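Local structure of alanine racemase (3C3K) at residues Ser144-Leu147 against Asn148-Phe152; Asp167-Ala170 against Gly171-Thr175; Pro238-Gln241 against Ile242-Ala246; Val116-Leu119 against Val120-Gly123; Ser206-Ile210 against Pro211-Ala215. The protein has the two-lobed fold of periplasmic binding proteins, as in the sensor regions of LacI-type transcription regulators, its precise function being unassigned. All blocks are in the same frame, centred on the assembly; numbering follows the deposited sequence.

Interaction 1: Ser144-Leu147 against Asn148-Phe152; sequences SGYL and NRLKF
L150 lies across the ring of Y146 one helical turn earlier, and its side chain is worth following outward. CB sits 3.8 Å from Y146 O, the carbonyl that also accepts the backbone N-H of L150. CG drops closer to the same oxygen, 3.3 Å from Y146 O, because chi1 of -62° swings it to the side of its own backbone N, over the preceding turn. The chain then forks. CD1 goes over one face of the tyrosine ring, 3.5 Å from Y146 CZ. This is a CH-pi contact, the methyl standing 3.9 Å from the ring centroid and 29° off the ring normal. CD2 takes the other course and packs on V116 of helix 108-121. The tyrosine is held at its far end as well: its OH is hydrogen-bonded to I127 O and R159 N, which should limit rotation of the ring under the methyl. Further round the helix N148 N reaches S144 O at 2.8 Å in the straightest of the four main-chain bonds between the segments (169°). The R149 side chain runs on along helix 108-121, forms a salt bridge with D117, and lays NH1 over the centre of the F152 ring, 3.6 Å above its plane. Helix 137-152 thus turns Y146 and L150 toward the sheet and helix 108-121, as the crossover helix of a beta-alpha-beta unit with strands 127-131 and 159-162.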
loop_
_atom_site.group_PDB
_atom_site.type_symbol
_atom_site.label_atom_id
_atom_site.label_comp_id
_atom_site.label_asym_id
_atom_site.label_seq_id
_atom_site.Cartn_x
_atom_site.Cartn_y
_atom_site.Cartn_z
ATOM N N SER B 144 -11.468 -21.172 -10.621
ATOM C CA SER B 144 -12.311 -22.373 -10.801
ATOM C C SER B 144 -13.710 -21.927 -10.670
ATOM O O SER B 144 -14.539 -22.334 -11.432
ATOM C CB SER B 144 -12.218 -23.403 -9.632
ATOM O OG SER B 144 -10.944 -23.800 -9.321
ATOM N N GLY B 145 -13.978 -21.175 -9.601
ATOM C CA GLY B 145 -15.296 -20.656 -9.311
ATOM C C GLY B 145 -15.817 -19.955 -10.574
ATOM O O GLY B 145 -16.927 -20.245 -11.005
ATOM N N TYR B 146 -15.006 -19.071 -11.188
ATOM C CA TYR B 146 -15.376 -18.354 -12.429
ATOM C C TYR B 146 -15.665 -19.360 -13.579
ATOM O O TYR B 146 -16.676 -19.283 -14.222
ATOM C CB TYR B 146 -14.220 -17.419 -12.862
ATOM C CG TYR B 146 -14.148 -17.002 -14.320
ATOM C CD1 TYR B 146 -13.224 -17.612 -15.199
ATOM C CD2 TYR B 146 -14.918 -15.943 -14.811
ATOM C CE1 TYR B 146 -13.129 -17.250 -16.534
ATOM C CE2 TYR B 146 -14.796 -15.536 -16.158
ATOM C CZ TYR B 146 -13.915 -16.242 -17.020
ATOM O OH TYR B 146 -13.788 -15.887 -18.349
ATOM N N LEU B 147 -14.759 -20.292 -13.842
ATOM C CA LEU B 147 -14.897 -21.173 -15.024
ATOM C C LEU B 147 -16.094 -22.130 -14.867
ATOM O O LEU B 147 -16.901 -22.311 -15.789
ATOM C CB LEU B 147 -13.670 -22.024 -15.130
ATOM C CG LEU B 147 -12.437 -21.353 -15.710
ATOM C CD1 LEU B 147 -11.273 -22.359 -15.622
ATOM C CD2 LEU B 147 -12.776 -21.007 -17.108
ATOM N N ASN B 148 -16.230 -22.705 -13.676
ATOM C CA ASN B 148 -17.361 -23.597 -13.379
ATOM C C ASN B 148 -18.694 -22.904 -13.437
ATOM O O ASN B 148 -19.701 -23.510 -13.856
ATOM C CB ASN B 148 -17.227 -24.286 -12.008
ATOM C CG ASN B 148 -15.985 -25.133 -11.909
ATOM O OD1 ASN B 148 -15.446 -25.581 -12.917
ATOM N ND2 ASN B 148 -15.508 -25.342 -10.684
ATOM N N ARG B 149 -18.755 -21.660 -12.999
ATOM C CA ARG B 149 -20.056 -20.988 -12.962
ATOM C C ARG B 149 -20.476 -20.532 -14.345
ATOM O O ARG B 149 -21.653 -20.495 -14.690
ATOM C CB ARG B 149 -19.988 -19.836 -11.958
ATOM C CG ARG B 149 -21.283 -19.493 -11.329
ATOM C CD ARG B 149 -21.774 -20.628 -10.428
ATOM N NE ARG B 149 -23.102 -20.332 -9.922
ATOM C CZ ARG B 149 -23.880 -21.248 -9.384
ATOM N NH1 ARG B 149 -23.422 -22.479 -9.281
ATOM N NH2 ARG B 149 -25.101 -20.941 -8.972
ATOM N N LEU B 150 -19.518 -20.230 -15.203
ATOM C CA LEU B 150 -19.866 -19.942 -16.609
ATOM C C LEU B 150 -20.498 -21.148 -17.267
ATOM O O LEU B 150 -21.443 -20.989 -18.018
ATOM C CB LEU B 150 -18.675 -19.464 -17.463
ATOM C CG LEU B 150 -17.968 -18.148 -17.067
ATOM C CD1 LEU B 150 -16.824 -17.819 -18.062
ATOM C CD2 LEU B 150 -18.955 -16.998 -16.974
ATOM N N LYS B 151 -19.913 -22.329 -17.039
ATOM C CA LYS B 151 -20.373 -23.592 -17.642
ATOM C C LYS B 151 -21.715 -23.912 -17.011
ATOM O O LYS B 151 -22.603 -24.465 -17.652
ATOM C CB LYS B 151 -19.439 -24.764 -17.306
ATOM C CG LYS B 151 -17.979 -24.793 -17.848
ATOM C CD LYS B 151 -17.918 -24.335 -19.286
ATOM C CE LYS B 151 -17.386 -22.868 -19.398
ATOM N NZ LYS B 151 -17.445 -22.211 -20.777
ATOM N N PHE B 152 -21.848 -23.616 -15.726
ATOM C CA PHE B 152 -23.131 -23.804 -15.080
ATOM C C PHE B 152 -24.253 -23.009 -15.744
ATOM O O PHE B 152 -25.407 -23.417 -15.763
ATOM C CB PHE B 152 -23.029 -23.391 -13.626
ATOM C CG PHE B 152 -24.321 -23.370 -12.921
ATOM C CD1 PHE B 152 -24.882 -24.560 -12.430
ATOM C CD2 PHE B 152 -24.918 -22.191 -12.638
ATOM C CE1 PHE B 152 -26.077 -24.532 -11.711
ATOM C CE2 PHE B 152 -26.107 -22.152 -11.928
ATOM C CZ PHE B 152 -26.691 -23.313 -11.473
#

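Interaction 2: Asp167-Ala170 against Gly171-Thr175; sequences DYMA and GKLAT
M169 starts out with CG opposite its backbone N (chi1 -177°), which sets that carbon beside L173, and the bends at its two following torsions then carry the methyl over to K172. K172 starts the same way but stays extended, so that its CD lies 3.9 Å from M169 CE as the two chains pass obliquely. L173 CD1 stands 3.9 Å from M169 CG. The leucine CG is tighter still, 3.0 Å from M169 O, the oxygen that takes the N-H of L173 at 2.9 Å in an almost straight bond (171°). The first turn is capped by D167, the N-cap residue, whose OD1 accepts from A170 N at 2.9 Å. At the other end G171 O is gripped from opposite faces of its plane by T175 N and by T175 OG1, the hydroxyl at 2.7 Å, so this buried threonine spends its proton inside the helix. Beyond the segments, K172 NZ is hydrogen-bonded to Q201 and salt-bridged to E205 of helix 193-205, which also packs against T175. A174 and T175 rest on I130 of strand 127-131, while D167 and Y168 meet D223 of the second subunit.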
loop_
_atom_site.group_PDB
_atom_site.type_symbol
_atom_site.label_atom_id
_atom_site.label_comp_id
_atom_site.label_asym_id
_atom_site.label_seq_id
_atom_site.Cartn_x
_atom_site.Cartn_y
_atom_site.Cartn_z
ATOM N N ASP B 167 -0.530 -4.279 -10.060
ATOM C CA ASP B 167 -0.604 -2.827 -10.168
ATOM C C ASP B 167 -1.530 -2.451 -11.285
ATOM O O ASP B 167 -1.907 -3.310 -12.068
ATOM C CB ASP B 167 0.792 -2.163 -10.314
ATOM C CG ASP B 167 1.566 -2.605 -11.543
ATOM O OD1 ASP B 167 0.985 -2.996 -12.552
ATOM O OD2 ASP B 167 2.805 -2.504 -11.499
ATOM N N TYR B 168 -1.893 -1.168 -11.369
ATOM C CA TYR B 168 -2.953 -0.743 -12.278
ATOM C C TYR B 168 -2.498 -0.960 -13.741
ATOM O O TYR B 168 -3.284 -1.354 -14.553
ATOM C CB TYR B 168 -3.379 0.706 -11.992
ATOM C CG TYR B 168 -2.592 1.705 -12.784
ATOM C CD1 TYR B 168 -3.049 2.167 -14.036
ATOM C CD2 TYR B 168 -1.374 2.169 -12.316
ATOM C CE1 TYR B 168 -2.306 3.056 -14.786
ATOM C CE2 TYR B 168 -0.625 3.090 -13.053
ATOM C CZ TYR B 168 -1.094 3.524 -14.272
ATOM O OH TYR B 168 -0.341 4.433 -14.967
ATOM N N MET B 169 -1.230 -0.756 -14.030
ATOM C CA MET B 169 -0.710 -0.966 -15.369
ATOM C C MET B 169 -0.900 -2.404 -15.789
ATOM O O MET B 169 -1.244 -2.665 -16.958
ATOM C CB MET B 169 0.795 -0.573 -15.477
ATOM C CG MET B 169 1.354 -0.719 -16.923
ATOM S SD MET B 169 0.433 0.230 -18.167
ATOM C CE MET B 169 0.021 1.832 -17.320
ATOM N N ALA B 170 -0.661 -3.354 -14.857
ATOM C CA ALA B 170 -0.882 -4.743 -15.177
ATOM C C ALA B 170 -2.335 -4.990 -15.510
ATOM O O ALA B 170 -2.638 -5.771 -16.384
ATOM C CB ALA B 170 -0.465 -5.611 -14.061
ATOM N N GLY B 171 -3.243 -4.332 -14.803
ATOM C CA GLY B 171 -4.672 -4.467 -15.074
ATOM C C GLY B 171 -5.050 -3.972 -16.487
ATOM O O GLY B 171 -5.926 -4.522 -17.172
ATOM N N LYS B 172 -4.411 -2.879 -16.864
ATOM C CA LYS B 172 -4.688 -2.135 -18.048
ATOM C C LYS B 172 -4.196 -3.002 -19.212
ATOM O O LYS B 172 -4.929 -3.211 -20.182
ATOM C CB LYS B 172 -3.883 -0.805 -17.948
ATOM C CG LYS B 172 -4.265 0.232 -18.892
ATOM C CD LYS B 172 -3.688 1.627 -18.561
ATOM C CE LYS B 172 -3.939 2.486 -19.797
ATOM N NZ LYS B 172 -3.522 3.872 -19.533
ATOM N N LEU B 173 -2.988 -3.543 -19.077
ATOM C CA LEU B 173 -2.422 -4.490 -20.050
ATOM C C LEU B 173 -3.228 -5.818 -20.232
ATOM O O LEU B 173 -3.483 -6.273 -21.380
ATOM C CB LEU B 173 -1.015 -4.823 -19.618
ATOM C CG LEU B 173 -0.117 -3.603 -19.579
ATOM C CD1 LEU B 173 1.285 -3.978 -18.998
ATOM C CD2 LEU B 173 0.029 -3.074 -20.992
ATOM N N ALA B 174 -3.595 -6.460 -19.122
ATOM C CA ALA B 174 -4.541 -7.542 -19.149
ATOM C C ALA B 174 -5.819 -7.142 -19.956
ATOM O O ALA B 174 -6.315 -7.889 -20.771
ATOM C CB ALA B 174 -4.932 -7.945 -17.701
ATOM N N THR B 175 -6.360 -5.966 -19.713
ATOM C CA THR B 175 -7.542 -5.548 -20.390
ATOM C C THR B 175 -7.334 -5.348 -21.895
ATOM O O THR B 175 -8.144 -5.795 -22.689
ATOM C CB THR B 175 -8.138 -4.307 -19.716
ATOM O OG1 THR B 175 -8.406 -4.637 -18.332
ATOM C CG2 THR B 175 -9.364 -3.851 -20.448
#

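Interaction 3: Pro238-Gln241 against Ile242-Ala246; sequences PSEQ and IGMKA
P238 O takes the N-H of I242 at 2.9 Å, one of three equally short main-chain bonds between the segments and the straightest of them (166°). The donor meets this oxygen almost head-on, and the isoleucine side chain leans over it too: chi1 of -64° puts CG1 on the side of its own backbone N, 3.4 Å from P238 O. The proline ring adds a looser apolar touch, its CG 4.4 Å from I242 CG1. Two residues on, E240 O accepts from M244 N in the plane of its carbonyl, with M244 CG only 3.3 Å from E240 O. From there the methionine turns at its last torsion, chi3 -57°, and hooks CE back across Q241. That methyl lies 3.5 Å from Q241 CG, so what it touches is the aliphatic root of the glutamine and not the amide; its still closer approach to the backbone there is too short to be relied on. The glutamine itself continues outward, extended beyond CG. E240 carries its carboxylate to a salt bridge with K32 of helix 21-35, the helix that S239 and M244 also pack on. P238 occupies the N-cap position, where its carbonyl opens the bond series of helix 239-254. In these first turns, then, the hydrogen bonds between the segments are all main-chain, the side chains meet through carbon and sulfur, and the charge of E240 is answered by K32 on another helix.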
loop_
_atom_site.group_PDB
_atom_site.type_symbol
_atom_site.label_atom_id
_atom_site.label_comp_id
_atom_site.label_asym_id
_atom_site.label_seq_id
_atom_site.Cartn_x
_atom_site.Cartn_y
_atom_site.Cartn_z
ATOM N N PRO B 238 -13.618 -8.599 5.069
ATOM C CA PRO B 238 -13.434 -7.894 6.333
ATOM C C PRO B 238 -11.942 -7.889 6.735
ATOM O O PRO B 238 -11.545 -8.599 7.695
ATOM C CB PRO B 238 -14.285 -8.730 7.317
ATOM C CG PRO B 238 -14.238 -10.105 6.774
ATOM C CD PRO B 238 -14.145 -9.977 5.258
ATOM N N SER B 239 -11.142 -7.083 6.044
ATOM C CA SER B 239 -9.686 -7.263 6.065
ATOM C C SER B 239 -9.054 -7.063 7.435
ATOM O O SER B 239 -8.256 -7.892 7.876
ATOM C CB SER B 239 -9.030 -6.411 4.997
ATOM O OG SER B 239 -9.452 -6.886 3.711
ATOM N N GLU B 240 -9.384 -5.958 8.090
ATOM C CA GLU B 240 -8.976 -5.756 9.466
ATOM C C GLU B 240 -9.382 -6.867 10.440
ATOM O O GLU B 240 -8.560 -7.278 11.255
ATOM C CB GLU B 240 -9.453 -4.409 9.969
ATOM C CG GLU B 240 -8.652 -3.891 11.117
ATOM C CD GLU B 240 -8.954 -2.409 11.407
ATOM O OE1 GLU B 240 -8.770 -1.560 10.511
ATOM O OE2 GLU B 240 -9.419 -2.099 12.521
ATOM N N GLN B 241 -10.642 -7.306 10.402
ATOM C CA GLN B 241 -11.128 -8.467 11.197
ATOM C C GLN B 241 -10.361 -9.763 10.922
ATOM O O GLN B 241 -10.074 -10.494 11.846
ATOM C CB GLN B 241 -12.651 -8.703 11.016
ATOM C CG GLN B 241 -13.544 -7.495 11.515
ATOM C CD GLN B 241 -15.054 -7.814 11.693
ATOM O OE1 GLN B 241 -15.700 -7.346 12.648
ATOM N NE2 GLN B 241 -15.619 -8.608 10.769
ATOM N N ILE B 242 -10.014 -10.043 9.670
ATOM C CA ILE B 242 -9.070 -11.116 9.360
ATOM C C ILE B 242 -7.762 -11.047 10.142
ATOM O O ILE B 242 -7.381 -12.035 10.745
ATOM C CB ILE B 242 -8.843 -11.234 7.829
ATOM C CG1 ILE B 242 -10.145 -11.635 7.145
ATOM C CG2 ILE B 242 -7.684 -12.262 7.459
ATOM C CD1 ILE B 242 -10.032 -11.532 5.679
ATOM N N GLY B 243 -7.073 -9.905 10.144
ATOM C CA GLY B 243 -5.844 -9.748 10.966
ATOM C C GLY B 243 -6.102 -9.818 12.478
ATOM O O GLY B 243 -5.343 -10.441 13.217
ATOM N N MET B 244 -7.160 -9.185 12.964
ATOM C CA MET B 244 -7.390 -9.212 14.422
ATOM C C MET B 244 -7.635 -10.671 14.854
ATOM O O MET B 244 -7.117 -11.123 15.891
ATOM C CB MET B 244 -8.583 -8.335 14.772
ATOM C CG MET B 244 -8.425 -6.852 14.477
ATOM S SD MET B 244 -9.917 -5.814 14.802
ATOM C CE MET B 244 -10.993 -6.613 13.804
ATOM N N LYS B 245 -8.357 -11.419 14.015
ATOM C CA LYS B 245 -8.728 -12.801 14.346
ATOM C C LYS B 245 -7.506 -13.673 14.253
ATOM O O LYS B 245 -7.321 -14.570 15.088
ATOM C CB LYS B 245 -9.929 -13.290 13.463
ATOM C CG LYS B 245 -10.455 -14.764 13.772
ATOM C CD LYS B 245 -10.815 -14.910 15.259
ATOM C CE LYS B 245 -12.134 -15.583 15.495
ATOM N NZ LYS B 245 -12.584 -15.407 16.936
ATOM N N ALA B 246 -6.631 -13.413 13.264
ATOM C CA ALA B 246 -5.407 -14.192 13.131
ATOM C C ALA B 246 -4.605 -14.081 14.426
ATOM O O ALA B 246 -4.241 -15.076 15.016
ATOM C CB ALA B 246 -4.595 -13.812 11.850
#

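Interaction 4: Val116-Leu119 against Val120-Gly123; sequences VDQL and VKSG
V120 reaches back to V116, its N-H bonded to V116 O at 2.9 Å. The side chain follows the same line: CG2 lies on the backbone-N side of the valine and comes 3.5 Å from V116 O, with V116 CG1 a looser 4.2 Å from V120 CG2. V120 also rests on I127 of strand 127-131 and on H153 and L155. Next comes K121, bonded through its N to D117 O at 3.0 Å. Its aliphatic chain runs alongside Q118, pointing the same way, with K121 CD 4.1 Å from Q118 OE1, before it bends off at its outer torsions. D117 sends its carboxylate elsewhere, to the side chain of H153 as well as to its salt-bridge partner R149. S122 is where the helix starts to unwind. Its N still donates to Q118 O, and makes a weak second bond to L119 O. Its hydroxyl gives its proton to that same L119 O at 3.0 Å, arriving tilted from the carbonyl plane. A chi1 of 81°, with OG wedged between its own N and carbonyl carbon, is what folds the hydroxyl back onto the last turn, so L119 O keeps a partner as the regular bonding ends. G123 then turns with phi at 101°, a value that would press any CB against the preceding carbonyl, and its N closes on V120 O at 2.9 Å. Helix 108-121 ends here in a Schellman motif, the glycine-based C-terminal cap that lets the chain turn toward strand 127-131.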
loop_
_atom_site.group_PDB
_atom_site.type_symbol
_atom_site.label_atom_id
_atom_site.label_comp_id
_atom_site.label_asym_id
_atom_site.label_seq_id
_atom_site.Cartn_x
_atom_site.Cartn_y
_atom_site.Cartn_z
ATOM N N VAL B 116 -20.095 -14.039 -10.623
ATOM C CA VAL B 116 -20.603 -14.496 -11.915
ATOM C C VAL B 116 -22.131 -14.569 -11.952
ATOM O O VAL B 116 -22.744 -14.105 -12.913
ATOM C CB VAL B 116 -20.016 -15.839 -12.304
ATOM C CG1 VAL B 116 -20.638 -16.335 -13.611
ATOM C CG2 VAL B 116 -18.514 -15.706 -12.445
ATOM N N ASP B 117 -22.757 -15.097 -10.916
ATOM C CA ASP B 117 -24.213 -15.134 -10.964
ATOM C C ASP B 117 -24.803 -13.734 -11.103
ATOM O O ASP B 117 -25.778 -13.586 -11.809
ATOM C CB ASP B 117 -24.834 -15.792 -9.734
ATOM C CG ASP B 117 -24.548 -17.246 -9.651
ATOM O OD1 ASP B 117 -24.085 -17.867 -10.635
ATOM O OD2 ASP B 117 -24.796 -17.776 -8.566
ATOM N N GLN B 118 -24.230 -12.723 -10.421
ATOM C CA GLN B 118 -24.778 -11.367 -10.478
ATOM C C GLN B 118 -24.580 -10.743 -11.840
ATOM O O GLN B 118 -25.493 -10.156 -12.387
ATOM C CB GLN B 118 -24.152 -10.449 -9.436
ATOM C CG GLN B 118 -24.367 -10.875 -8.004
ATOM C CD GLN B 118 -25.711 -11.443 -7.778
ATOM O OE1 GLN B 118 -26.713 -10.734 -7.868
ATOM N NE2 GLN B 118 -25.760 -12.728 -7.426
ATOM N N LEU B 119 -23.377 -10.860 -12.393
ATOM C CA LEU B 119 -23.165 -10.455 -13.777
ATOM C C LEU B 119 -24.150 -11.111 -14.764
ATOM O O LEU B 119 -24.677 -10.435 -15.614
ATOM C CB LEU B 119 -21.699 -10.620 -14.212
ATOM C CG LEU B 119 -20.704 -9.745 -13.461
ATOM C CD1 LEU B 119 -19.277 -10.291 -13.596
ATOM C CD2 LEU B 119 -20.779 -8.275 -13.919
ATOM N N VAL B 120 -24.401 -12.399 -14.652
ATOM C CA VAL B 120 -25.338 -13.088 -15.571
ATOM C C VAL B 120 -26.771 -12.623 -15.370
ATOM O O VAL B 120 -27.491 -12.445 -16.352
ATOM C CB VAL B 120 -25.233 -14.619 -15.395
ATOM C CG1 VAL B 120 -26.482 -15.405 -15.984
ATOM C CG2 VAL B 120 -23.926 -15.121 -15.992
ATOM N N LYS B 121 -27.170 -12.354 -14.118
ATOM C CA LYS B 121 -28.478 -11.815 -13.829
ATOM C C LYS B 121 -28.675 -10.470 -14.491
ATOM O O LYS B 121 -29.774 -10.112 -14.900
ATOM C CB LYS B 121 -28.683 -11.639 -12.301
ATOM C CG LYS B 121 -29.450 -12.776 -11.626
ATOM C CD LYS B 121 -29.644 -12.526 -10.124
ATOM C CE LYS B 121 -30.650 -11.394 -9.891
ATOM N NZ LYS B 121 -31.715 -11.750 -8.867
ATOM N N SER B 122 -27.616 -9.676 -14.549
ATOM C CA SER B 122 -27.746 -8.345 -15.089
ATOM C C SER B 122 -27.669 -8.413 -16.603
ATOM O O SER B 122 -27.705 -7.386 -17.237
ATOM C CB SER B 122 -26.687 -7.413 -14.510
ATOM O OG SER B 122 -25.463 -7.596 -15.190
ATOM N N GLY B 123 -27.581 -9.627 -17.182
ATOM C CA GLY B 123 -27.683 -9.771 -18.636
ATOM C C GLY B 123 -26.354 -9.952 -19.369
ATOM O O GLY B 123 -26.347 -10.055 -20.584
#

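Interaction 5: Ser206-Ile210 against Pro211-Ala215; sequences SGLSI and PQDVA
S209 and D213 clasp each other twice. The backbone N of S209 donates to D213 OD2 at 2.8 Å, on the anti side of the carboxylate and 19° out of its plane, and S209 O takes two N-H groups in return. V214 N comes nearly straight on at 3.1 Å from S209 O, while D213 N stands at 2.9 Å from the same oxygen, well above the carbonyl plane. Chi1 of -68° lays the aspartate carboxylate back over the serine, so OD2 is also 3.2 Å from S209 CB. Next to this pair I210 leans on V214: its CG2 is 3.4 Å from V214 O and its CA makes a CA-H...O contact with that oxygen, which is buried with no conventional partner in the model. The cis peptide bond between I210 and P211 probably helps bring the chain round. Farther out, L208, I210 and V214 all rest on L203 of helix 193-205, P211 O receives K124 NZ, and A215 makes backbone hydrogen bonds to D186 and I188, joining its strand to strand 187-190. G207 opens the loop with a Schellman cap on helix 193-205. The I-P-x-D-V run entering strand 215-217 is consistent with the corresponding stretch of LacI-type sensor domains.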
loop_
_atom_site.group_PDB
_atom_site.type_symbol
_atom_site.label_atom_id
_atom_site.label_comp_id
_atom_site.label_asym_id
_atom_site.label_seq_id
_atom_site.Cartn_x
_atom_site.Cartn_y
_atom_site.Cartn_z
ATOM N N SER B 206 -10.314 3.256 -24.293
ATOM C CA SER B 206 -10.679 2.522 -25.492
ATOM C C SER B 206 -12.057 3.016 -25.956
ATOM O O SER B 206 -12.548 2.591 -26.974
ATOM C CB SER B 206 -10.705 1.019 -25.203
ATOM O OG SER B 206 -9.389 0.452 -25.161
ATOM N N GLY B 207 -12.703 3.881 -25.158
ATOM C CA GLY B 207 -14.029 4.439 -25.504
ATOM C C GLY B 207 -15.195 3.490 -25.249
ATOM O O GLY B 207 -16.254 3.565 -25.886
ATOM N N LEU B 208 -15.018 2.590 -24.307
ATOM C CA LEU B 208 -16.063 1.715 -23.971
ATOM C C LEU B 208 -16.753 2.270 -22.727
ATOM O O LEU B 208 -16.130 2.863 -21.866
ATOM C CB LEU B 208 -15.503 0.326 -23.813
ATOM C CG LEU B 208 -14.929 -0.253 -25.128
ATOM C CD1 LEU B 208 -13.797 -1.315 -24.894
ATOM C CD2 LEU B 208 -16.079 -0.863 -25.911
ATOM N N SER B 209 -18.061 2.133 -22.696
ATOM C CA SER B 209 -18.883 2.658 -21.631
ATOM C C SER B 209 -18.948 1.608 -20.560
ATOM O O SER B 209 -19.070 0.437 -20.858
ATOM C CB SER B 209 -20.296 2.875 -22.170
ATOM O OG SER B 209 -20.388 4.193 -22.636
ATOM N N ILE B 210 -18.943 2.034 -19.316
ATOM C CA ILE B 210 -18.983 1.118 -18.195
ATOM C C ILE B 210 -20.159 1.533 -17.339
ATOM O O ILE B 210 -20.202 2.669 -16.881
ATOM C CB ILE B 210 -17.689 1.239 -17.358
ATOM C CG1 ILE B 210 -16.412 1.038 -18.223
ATOM C CG2 ILE B 210 -17.716 0.271 -16.113
ATOM C CD1 ILE B 210 -15.110 1.525 -17.534
ATOM N N PRO B 211 -21.102 0.618 -17.058
ATOM C CA PRO B 211 -21.169 -0.814 -17.431
ATOM C C PRO B 211 -21.767 -1.121 -18.767
ATOM O O PRO B 211 -21.843 -2.289 -19.142
ATOM C CB PRO B 211 -22.094 -1.389 -16.352
ATOM C CG PRO B 211 -23.068 -0.219 -16.092
ATOM C CD PRO B 211 -22.246 1.027 -16.192
ATOM N N GLN B 212 -22.278 -0.108 -19.468
ATOM C CA GLN B 212 -23.183 -0.370 -20.606
ATOM C C GLN B 212 -22.544 -1.267 -21.651
ATOM O O GLN B 212 -23.149 -2.219 -22.092
ATOM C CB GLN B 212 -23.670 0.957 -21.225
ATOM C CG GLN B 212 -24.556 1.772 -20.249
ATOM C CD GLN B 212 -23.805 2.571 -19.124
ATOM O OE1 GLN B 212 -22.585 2.782 -19.144
ATOM N NE2 GLN B 212 -24.594 3.053 -18.148
ATOM N N ASP B 213 -21.307 -0.972 -22.035
ATOM C CA ASP B 213 -20.575 -1.843 -22.955
ATOM C C ASP B 213 -19.873 -3.002 -22.217
ATOM O O ASP B 213 -19.919 -4.145 -22.683
ATOM C CB ASP B 213 -19.528 -1.038 -23.691
ATOM C CG ASP B 213 -20.147 -0.039 -24.654
ATOM O OD1 ASP B 213 -21.167 -0.377 -25.294
ATOM O OD2 ASP B 213 -19.681 1.112 -24.716
ATOM N N VAL B 214 -19.144 -2.665 -21.144
ATOM C CA VAL B 214 -18.348 -3.624 -20.383
ATOM C C VAL B 214 -18.444 -3.252 -18.875
ATOM O O VAL B 214 -18.076 -2.157 -18.440
ATOM C CB VAL B 214 -16.904 -3.640 -20.799
ATOM C CG1 VAL B 214 -16.095 -4.704 -20.001
ATOM C CG2 VAL B 214 -16.714 -3.898 -22.359
ATOM N N ALA B 215 -18.972 -4.185 -18.103
ATOM C CA ALA B 215 -19.105 -4.085 -16.665
ATOM C C ALA B 215 -17.735 -4.471 -16.080
ATOM O O ALA B 215 -17.023 -5.270 -16.688
ATOM C CB ALA B 215 -20.113 -5.073 -16.231
#

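Four of the contacts lie along helices and are partly buried; interaction 5 is a surface loop, held by a carboxylate and a cis proline instead of regular helical bonds. Interactions 2 and 3 sit at helix starts, one capped by an aspartate and the other begun by a proline; interaction 4 is a helix end and interaction 1 the last turns of a helix. Interactions 1 and 4 join two neighbouring helices, through a salt bridge and apolar packing. Interaction 4 also touches interaction 5, where L119 meets A215. Interaction 3 lies apart, its centre about 28 Å from that of interaction 1, on helix 239-254 beside the six-stranded sheet.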